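Local coordinates for two-domain protein containing predicted PHP-like metal-dependent phosphoesterase (Bacteroides vulgatus ATCC 8482, PDB 3E38) that binds three zinc ions and is probably a PHP-like metal-dependent phosphoesterase, possibly with 5'-3' exonuclease activity on DNA or RNA, at residues Y174-L183 / N328-G336; D184-T192 / L230-Y238. All blocks are in the same frame, centred on the assembly; numbering follows the deposited sequence.

Contact 1 of 2, residues Y174-L183 / N328-G336; sequences YMPEAIQWCL and NFIVAPDKG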
loop_
_atom_site.group_PDB
_atom_site.type_symbol
_atom_site.label_atom_id
_atom_site.label_comp_id
_atom_site.label_asym_id
_atom_site.label_seq_id
_atom_site.Cartn_x
_atom_site.Cartn_y
_atom_site.Cartn_z
ATOM N N TYR B 174 8.955 3.092 -23.367
ATOM C CA TYR B 174 8.289 4.153 -24.170
ATOM C C TYR B 174 9.164 4.460 -25.379
ATOM O O TYR B 174 10.338 4.674 -25.215
ATOM C CB TYR B 174 8.089 5.414 -23.310
ATOM C CG TYR B 174 7.531 6.638 -24.024
ATOM C CD1 TYR B 174 6.251 6.641 -24.542
ATOM C CD2 TYR B 174 8.263 7.811 -24.101
ATOM C CE1 TYR B 174 5.731 7.753 -25.117
ATOM C CE2 TYR B 174 7.752 8.935 -24.704
ATOM C CZ TYR B 174 6.481 8.900 -25.203
ATOM O OH TYR B 174 5.962 10.008 -25.810
HETATM N N MSE B 175 8.566 4.489 -26.575
HETATM C CA MSE B 175 9.291 4.665 -27.846
HETATM C C MSE B 175 8.679 5.715 -28.736
HETATM O O MSE B 175 7.999 5.388 -29.686
HETATM C CB MSE B 175 9.325 3.321 -28.580
HETATM C CG MSE B 175 9.890 2.274 -27.632
HETATM SE SE MSE B 175 9.603 0.397 -27.968
HETATM C CE MSE B 175 7.706 0.183 -27.540
ATOM N N PRO B 176 8.961 6.980 -28.447
ATOM C CA PRO B 176 8.380 8.122 -29.171
ATOM C C PRO B 176 8.651 8.146 -30.631
ATOM O O PRO B 176 7.916 8.780 -31.383
ATOM C CB PRO B 176 9.083 9.354 -28.545
ATOM C CG PRO B 176 10.310 8.826 -27.877
ATOM C CD PRO B 176 9.839 7.427 -27.359
ATOM N N GLU B 177 9.728 7.506 -31.032
ATOM C CA GLU B 177 10.099 7.539 -32.453
ATOM C C GLU B 177 8.934 6.906 -33.201
ATOM O O GLU B 177 8.642 7.272 -34.337
ATOM C CB GLU B 177 11.400 6.778 -32.754
ATOM C CG GLU B 177 12.649 7.248 -31.994
ATOM C CD GLU B 177 12.718 6.805 -30.527
ATOM O OE1 GLU B 177 11.769 6.177 -30.012
ATOM O OE2 GLU B 177 13.748 7.107 -29.893
ATOM N N ALA B 178 8.249 5.988 -32.518
ATOM C CA ALA B 178 7.171 5.213 -33.143
ATOM C C ALA B 178 5.951 6.066 -33.328
ATOM O O ALA B 178 5.173 5.876 -34.256
ATOM C CB ALA B 178 6.807 3.946 -32.296
ATOM N N ILE B 179 5.785 7.018 -32.422
ATOM C CA ILE B 179 4.624 7.911 -32.466
ATOM C C ILE B 179 4.665 8.635 -33.808
ATOM O O ILE B 179 3.695 8.650 -34.552
ATOM C CB ILE B 179 4.561 8.907 -31.249
ATOM C CG1 ILE B 179 4.387 8.136 -29.936
ATOM C CG2 ILE B 179 3.411 9.884 -31.403
ATOM C CD1 ILE B 179 4.684 8.945 -28.706
ATOM N N GLN B 180 5.825 9.168 -34.127
ATOM C CA GLN B 180 5.980 9.967 -35.340
ATOM C C GLN B 180 5.792 9.098 -36.567
ATOM O O GLN B 180 5.343 9.551 -37.623
ATOM C CB GLN B 180 7.351 10.659 -35.359
ATOM C CG GLN B 180 7.501 11.691 -36.441
ATOM C CD GLN B 180 6.431 12.760 -36.340
ATOM O OE1 GLN B 180 6.183 13.310 -35.268
ATOM N NE2 GLN B 180 5.788 13.058 -37.465
ATOM N N TRP B 181 6.153 7.840 -36.421
ATOM C CA TRP B 181 6.040 6.869 -37.528
ATOM C C TRP B 181 4.588 6.614 -37.820
ATOM O O TRP B 181 4.152 6.653 -38.961
ATOM C CB TRP B 181 6.745 5.549 -37.224
ATOM C CG TRP B 181 8.212 5.705 -37.299
ATOM C CD1 TRP B 181 8.877 6.609 -38.068
ATOM C CD2 TRP B 181 9.222 4.885 -36.690
ATOM N NE1 TRP B 181 10.235 6.461 -37.916
ATOM C CE2 TRP B 181 10.472 5.393 -37.100
ATOM C CE3 TRP B 181 9.196 3.775 -35.885
ATOM C CZ2 TRP B 181 11.665 4.847 -36.681
ATOM C CZ3 TRP B 181 10.386 3.225 -35.481
ATOM C CH2 TRP B 181 11.595 3.755 -35.864
ATOM N N CYS B 182 3.846 6.371 -36.765
ATOM C CA CYS B 182 2.414 6.119 -36.902
ATOM C C CYS B 182 1.698 7.344 -37.452
ATOM O O CYS B 182 0.771 7.223 -38.274
ATOM C CB CYS B 182 1.787 5.716 -35.585
ATOM S SG CYS B 182 2.393 4.154 -34.941
ATOM N N LEU B 183 2.190 8.518 -37.069
ATOM C CA LEU B 183 1.586 9.775 -37.523
ATOM C C LEU B 183 1.866 9.943 -39.019
ATOM O O LEU B 183 0.955 10.203 -39.799
ATOM C CB LEU B 183 2.047 11.024 -36.740
ATOM C CG LEU B 183 1.721 11.113 -35.246
ATOM C CD1 LEU B 183 2.284 12.427 -34.695
ATOM C CD2 LEU B 183 0.212 10.970 -34.918
ATOM N N ASN B 328 0.712 15.108 -20.178
ATOM C CA ASN B 328 0.820 13.649 -20.211
ATOM C C ASN B 328 -0.141 13.001 -21.215
ATOM O O ASN B 328 -0.305 11.800 -21.249
ATOM C CB ASN B 328 0.673 13.027 -18.811
ATOM C CG ASN B 328 -0.658 13.285 -18.177
ATOM O OD1 ASN B 328 -1.171 14.374 -18.278
ATOM N ND2 ASN B 328 -1.190 12.292 -17.416
ATOM N N PHE B 329 -0.789 13.840 -22.008
ATOM C CA PHE B 329 -1.635 13.392 -23.137
ATOM C C PHE B 329 -0.836 13.679 -24.379
ATOM O O PHE B 329 -0.948 14.754 -24.992
ATOM C CB PHE B 329 -2.972 14.101 -23.178
ATOM C CG PHE B 329 -4.050 13.414 -22.342
ATOM C CD1 PHE B 329 -3.710 12.638 -21.254
ATOM C CD2 PHE B 329 -5.389 13.583 -22.647
ATOM C CE1 PHE B 329 -4.684 12.033 -20.504
ATOM C CE2 PHE B 329 -6.372 12.970 -21.897
ATOM C CZ PHE B 329 -6.022 12.204 -20.827
ATOM N N ILE B 330 -0.028 12.688 -24.751
ATOM C CA ILE B 330 0.943 12.829 -25.846
ATOM C C ILE B 330 0.332 12.662 -27.223
ATOM O O ILE B 330 -0.136 11.580 -27.574
ATOM C CB ILE B 330 2.099 11.860 -25.694
ATOM C CG1 ILE B 330 2.702 11.954 -24.277
ATOM C CG2 ILE B 330 3.129 12.152 -26.789
ATOM C CD1 ILE B 330 3.294 13.357 -23.904
ATOM N N VAL B 331 0.380 13.752 -27.994
ATOM C CA VAL B 331 -0.234 13.806 -29.318
ATOM C C VAL B 331 0.820 13.700 -30.434
ATOM O O VAL B 331 0.532 13.423 -31.609
ATOM C CB VAL B 331 -1.161 15.081 -29.449
ATOM C CG1 VAL B 331 -2.243 15.087 -28.314
ATOM C CG2 VAL B 331 -0.354 16.435 -29.498
ATOM N N ALA B 332 2.048 13.909 -30.012
ATOM C CA ALA B 332 3.250 13.807 -30.845
ATOM C C ALA B 332 4.457 13.657 -29.914
ATOM O O ALA B 332 4.388 14.027 -28.744
ATOM C CB ALA B 332 3.435 15.042 -31.762
ATOM N N PRO B 333 5.557 13.092 -30.411
ATOM C CA PRO B 333 6.709 13.066 -29.534
ATOM C C PRO B 333 6.940 14.420 -28.877
ATOM O O PRO B 333 6.920 15.467 -29.540
ATOM C CB PRO B 333 7.881 12.778 -30.503
ATOM C CG PRO B 333 7.296 12.136 -31.657
ATOM C CD PRO B 333 5.903 12.727 -31.795
ATOM N N ASP B 334 7.141 14.397 -27.573
ATOM C CA ASP B 334 7.500 15.618 -26.861
ATOM C C ASP B 334 6.480 16.715 -26.986
ATOM O O ASP B 334 6.791 17.874 -26.728
ATOM C CB ASP B 334 8.847 16.176 -27.380
ATOM C CG ASP B 334 10.044 15.359 -26.903
ATOM O OD1 ASP B 334 10.017 14.854 -25.745
ATOM O OD2 ASP B 334 11.017 15.234 -27.679
ATOM N N LYS B 335 5.282 16.357 -27.400
ATOM C CA LYS B 335 4.216 17.354 -27.545
ATOM C C LYS B 335 2.944 16.859 -26.895
ATOM O O LYS B 335 2.384 15.852 -27.306
ATOM C CB LYS B 335 3.964 17.721 -29.039
ATOM C CG LYS B 335 4.986 18.708 -29.634
ATOM C CD LYS B 335 4.690 19.064 -31.107
ATOM N N GLY B 336 2.512 17.584 -25.868
ATOM C CA GLY B 336 1.250 17.301 -25.147
ATOM C C GLY B 336 0.050 18.048 -25.726
ATOM O O GLY B 336 0.178 19.028 -26.458
HETATM O O HOH W 1 7.257 12.371 -25.923
#
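Pro333 lies against one side of helix 176-183, where Pro176, Ile179 and Gln180 receive its ring. Its CB meets CB of Pro176 at 4.1 Å, and its CG sits 3.4 Å from the backbone O of Pro176. Ile179 passes the proline in the opposite direction, with its CG2 branch 3.8 Å from CD of Pro333. The other branch of Ile179 reaches Ile330, which it crosses at about a right angle: CD1 of Ile179 is 4.0 Å from CG2 of Ile330. Gln180 also lies crosswise to the proline. Its CG is anti to the backbone N (chi1 -170°) and the chain bends at chi2, which brings OE1 to 3.5 Å from CD of Pro333. Its NE2 is hydrogen-bonded to Asp184. One turn on, CD1 of Leu183 touches CB of Ala332 at 4.1 Å.

Tyr174 brings its OH to CG2 of Ile330, and Pro176 CD packs on one face of its ring. No direct hydrogen bond joins the segments. A water at the ring edge bonds to Tyr174 OH and accepts from Asp334 N, in the type II turn Ala332-Lys335. Opposite Lys335 the edge strand carries a classic beta bulge at Val331 and Ala332.

The contact joins a helix of the PHP-like domain to an edge of the Ig-like domain. Strand 242-244 lies beside it, with Ile244 touching Tyr174 and Ile179, and helix 247-257 packs on Val331.

Contact 2 of 2, residues D184-T192 / L230-Y238; sequences DKNLTMIGT and LDNRRTAAY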
loop_
_atom_site.group_PDB
_atom_site.type_symbol
_atom_site.label_atom_id
_atom_site.label_comp_id
_atom_site.label_asym_id
_atom_site.label_seq_id
_atom_site.Cartn_x
_atom_site.Cartn_y
_atom_site.Cartn_z
ATOM N N ASP B 184 3.099 9.693 -39.426
ATOM C CA ASP B 184 3.484 9.887 -40.842
ATOM C C ASP B 184 2.946 8.803 -41.758
ATOM O O ASP B 184 2.583 9.062 -42.896
ATOM C CB ASP B 184 4.997 9.915 -41.004
ATOM C CG ASP B 184 5.642 11.079 -40.266
ATOM O OD1 ASP B 184 4.951 12.098 -40.040
ATOM O OD2 ASP B 184 6.839 10.962 -39.914
ATOM N N LYS B 185 2.842 7.594 -41.232
ATOM C CA LYS B 185 2.471 6.429 -42.048
ATOM C C LYS B 185 1.023 5.973 -41.844
ATOM O O LYS B 185 0.579 4.962 -42.376
ATOM C CB LYS B 185 3.500 5.320 -41.770
ATOM C CG LYS B 185 4.774 5.585 -42.579
ATOM C CD LYS B 185 6.109 5.067 -42.006
ATOM C CE LYS B 185 7.266 5.477 -43.010
ATOM N NZ LYS B 185 8.668 5.643 -42.449
ATOM N N ASN B 186 0.306 6.734 -41.034
ATOM C CA ASN B 186 -1.113 6.479 -40.743
ATOM C C ASN B 186 -1.402 5.119 -40.112
ATOM O O ASN B 186 -2.294 4.388 -40.549
ATOM C CB ASN B 186 -1.934 6.600 -42.032
ATOM C CG ASN B 186 -3.417 6.762 -41.754
ATOM O OD1 ASN B 186 -3.812 7.174 -40.664
ATOM N ND2 ASN B 186 -4.241 6.446 -42.730
ATOM N N LEU B 187 -0.645 4.788 -39.076
ATOM C CA LEU B 187 -0.780 3.502 -38.427
ATOM C C LEU B 187 -1.421 3.630 -37.065
ATOM O O LEU B 187 -1.529 4.714 -36.473
ATOM C CB LEU B 187 0.587 2.827 -38.279
ATOM C CG LEU B 187 1.403 2.668 -39.566
ATOM C CD1 LEU B 187 2.871 2.534 -39.308
ATOM C CD2 LEU B 187 0.916 1.470 -40.348
ATOM N N THR B 188 -1.815 2.467 -36.580
ATOM C CA THR B 188 -2.459 2.323 -35.259
ATOM C C THR B 188 -1.424 2.275 -34.158
ATOM O O THR B 188 -0.552 1.436 -34.198
ATOM C CB THR B 188 -3.319 1.086 -35.231
ATOM O OG1 THR B 188 -4.295 1.237 -36.267
ATOM C CG2 THR B 188 -4.011 0.884 -33.864
HETATM N N MSE B 189 -1.514 3.216 -33.207
HETATM C CA MSE B 189 -0.605 3.246 -32.046
HETATM C C MSE B 189 -1.096 2.230 -31.048
HETATM O O MSE B 189 -2.265 2.220 -30.684
HETATM C CB MSE B 189 -0.548 4.621 -31.398
HETATM C CG MSE B 189 -0.098 5.703 -32.358
HETATM SE SE MSE B 189 0.060 7.332 -31.414
HETATM C CE MSE B 189 0.019 8.544 -33.013
ATOM N N ILE B 190 -0.165 1.365 -30.678
ATOM C CA ILE B 190 -0.395 0.240 -29.780
ATOM C C ILE B 190 0.397 0.289 -28.486
ATOM O O ILE B 190 1.531 0.711 -28.434
ATOM C CB ILE B 190 -0.050 -1.117 -30.454
ATOM C CG1 ILE B 190 -0.928 -1.399 -31.657
ATOM C CG2 ILE B 190 -0.278 -2.296 -29.445
ATOM C CD1 ILE B 190 -2.378 -1.715 -31.308
ATOM N N GLY B 191 -0.210 -0.231 -27.437
ATOM C CA GLY B 191 0.505 -0.347 -26.184
ATOM C C GLY B 191 0.193 -1.650 -25.481
ATOM O O GLY B 191 -0.968 -1.995 -25.260
ATOM N N THR B 192 1.252 -2.356 -25.120
ATOM C CA THR B 192 1.103 -3.688 -24.527
ATOM C C THR B 192 2.052 -3.951 -23.381
ATOM O O THR B 192 2.959 -3.186 -23.121
ATOM C CB THR B 192 1.319 -4.767 -25.576
ATOM O OG1 THR B 192 2.699 -4.796 -25.906
ATOM C CG2 THR B 192 0.528 -4.463 -26.851
ATOM N N LEU B 230 -9.233 -1.025 -34.514
ATOM C CA LEU B 230 -7.803 -1.130 -34.830
ATOM C C LEU B 230 -7.561 -0.793 -36.265
ATOM O O LEU B 230 -6.541 -0.217 -36.601
ATOM C CB LEU B 230 -7.212 -2.520 -34.553
ATOM C CG LEU B 230 -7.227 -3.044 -33.113
ATOM C CD1 LEU B 230 -6.757 -4.516 -33.048
ATOM C CD2 LEU B 230 -6.366 -2.161 -32.238
ATOM N N ASP B 231 -8.507 -1.153 -37.119
ATOM C CA ASP B 231 -8.325 -0.950 -38.554
ATOM C C ASP B 231 -8.353 0.507 -38.865
ATOM O O ASP B 231 -7.776 0.987 -39.871
ATOM C CB ASP B 231 -9.413 -1.634 -39.388
ATOM C CG ASP B 231 -9.235 -3.129 -39.462
ATOM O OD1 ASP B 231 -8.124 -3.614 -39.175
ATOM O OD2 ASP B 231 -10.198 -3.819 -39.849
ATOM N N ASN B 232 -9.033 1.204 -37.982
ATOM C CA ASN B 232 -9.316 2.626 -38.156
ATOM C C ASN B 232 -8.543 3.514 -37.210
ATOM O O ASN B 232 -8.860 4.676 -37.048
ATOM C CB ASN B 232 -10.823 2.839 -38.031
ATOM C CG ASN B 232 -11.577 2.320 -39.241
ATOM O OD1 ASN B 232 -11.389 2.825 -40.366
ATOM N ND2 ASN B 232 -12.452 1.338 -39.029
ATOM N N ARG B 233 -7.541 2.906 -36.587
ATOM C CA ARG B 233 -6.604 3.539 -35.637
ATOM C C ARG B 233 -7.228 4.248 -34.433
ATOM O O ARG B 233 -6.678 5.223 -33.899
ATOM C CB ARG B 233 -5.748 4.541 -36.393
ATOM C CG ARG B 233 -5.229 4.010 -37.726
ATOM C CD ARG B 233 -4.897 5.184 -38.637
ATOM N NE ARG B 233 -6.087 6.013 -38.858
ATOM C CZ ARG B 233 -6.992 5.826 -39.825
ATOM N NH1 ARG B 233 -6.869 4.831 -40.701
ATOM N NH2 ARG B 233 -8.035 6.644 -39.921
ATOM N N ARG B 234 -8.364 3.724 -34.021
ATOM C CA ARG B 234 -9.167 4.273 -32.924
ATOM C C ARG B 234 -8.734 3.651 -31.611
ATOM O O ARG B 234 -9.435 2.881 -30.940
ATOM C CB ARG B 234 -10.656 4.092 -33.211
ATOM C CG ARG B 234 -11.454 5.300 -32.795
ATOM C CD ARG B 234 -12.930 5.168 -33.077
ATOM N NE ARG B 234 -13.235 4.927 -34.488
ATOM C CZ ARG B 234 -13.681 3.777 -34.979
ATOM N NH1 ARG B 234 -13.878 2.725 -34.188
ATOM N NH2 ARG B 234 -13.947 3.683 -36.270
ATOM N N THR B 235 -7.505 4.041 -31.299
ATOM C CA THR B 235 -6.739 3.622 -30.108
ATOM C C THR B 235 -5.953 4.759 -29.484
ATOM O O THR B 235 -5.739 5.837 -30.070
ATOM C CB THR B 235 -5.646 2.568 -30.481
ATOM O OG1 THR B 235 -4.673 3.173 -31.371
ATOM C CG2 THR B 235 -6.249 1.313 -31.196
ATOM N N ALA B 236 -5.504 4.459 -28.281
ATOM C CA ALA B 236 -4.553 5.282 -27.506
ATOM C C ALA B 236 -3.821 4.346 -26.585
ATOM O O ALA B 236 -4.434 3.453 -25.978
ATOM C CB ALA B 236 -5.245 6.390 -26.702
ATOM N N ALA B 237 -2.510 4.511 -26.524
ATOM C CA ALA B 237 -1.672 3.731 -25.605
ATOM C C ALA B 237 -1.585 4.396 -24.199
ATOM O O ALA B 237 -1.333 5.572 -24.035
ATOM C CB ALA B 237 -0.280 3.486 -26.202
ATOM N N TYR B 238 -1.815 3.571 -23.205
ATOM C CA TYR B 238 -1.791 3.938 -21.807
ATOM C C TYR B 238 -0.607 3.288 -21.151
ATOM O O TYR B 238 -0.552 2.090 -20.956
ATOM C CB TYR B 238 -3.064 3.473 -21.152
ATOM C CG TYR B 238 -3.222 3.879 -19.703
ATOM C CD1 TYR B 238 -2.764 5.105 -19.232
ATOM C CD2 TYR B 238 -3.906 3.059 -18.815
ATOM C CE1 TYR B 238 -2.933 5.456 -17.931
ATOM C CE2 TYR B 238 -4.082 3.422 -17.531
ATOM C CZ TYR B 238 -3.607 4.610 -17.076
ATOM O OH TYR B 238 -3.821 4.966 -15.733
HETATM O O HOH W 2 -4.745 2.779 -40.616
HETATM O O HOH W 3 -3.760 5.089 -33.333
#
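Strands 188-192 and 235-238 run in roughly the same direction, 32° apart, with their axes 5.5 Å apart at the closest. No backbone-to-backbone hydrogen bond links them. The CA atoms come near at Thr188 and Arg233 (4.3 Å) and again at Gly191 and Ala237. Each strand follows a helix end. Asn186 leaves its helix with positive phi, and Arg233 is the C-prime residue of a Schellman motif.

Two threonine hydroxyls make the direct bonds. Thr188 OG1 donates to Leu230 O at 2.7 Å, in the carbonyl plane, with a C=O...donor angle of 157°. Thr235 OG1 donates to a lone pair of Met189 O at 2.7 Å. The Thr235 hydroxyl stands between its backbone N and carbonyl carbon (chi1 64°) and also accepts from a water. That water accepts from Met189 N and donates to Arg233 O, and it bridges the two backbones.

The two strands belong to the curled mixed sheet of the PHP-like domain. Strand 188-192 pairs with 165-170, and 235-239 pairs with 213-218. The contact brings the two ends of the curl together, consistent with the distorted beta/alpha barrel of PHP domains.

The methyls CG2 of Thr188 and Thr235 meet at 3.5 Å. The Ile190 and Leu230 side chains cross at about a right angle and meet through CD1 and CD2. Ala237 CB lies 3.9 Å from Gly191 CA, where a side chain on the glycine would clash.

The Arg233 side chain passes obliquely over Thr188, with CG against OG1, then bends at chi3. Asn186 OD1 sits over one face of the Arg233 guanidinium and 3.0 Å from CD of Arg233. Arg233 NH1 donates to a water that bonds to Asn186 O. An alanine here would take CG from Thr188 and NH1 from the water, and is likely to leave the Asn186 amide freer to turn.

Overall arrangement
Contacts 1 and 2 share helix 176-185, and their centres are 11 Å apart. Both segments of contact 2 fall in sequence between the two segments of contact 1. One side of the helix meets the Ig-like domain in contact 1, and the chain then runs into strand 188-192 of contact 2. A probable hydrogen bond from Leu187 N to Cys182 O (2.9 Å) holds that turn. Met189 packs back on Cys182 and Leu183. Contact 2 lies nearer the zinc site: the Ile190 side chain is about 7 Å from that of zinc ligand His24 and about 11 Å from a bound zinc ion. In contact 1, Tyr174 lies about 11 Å from zinc ligand His137, side chain to side chain.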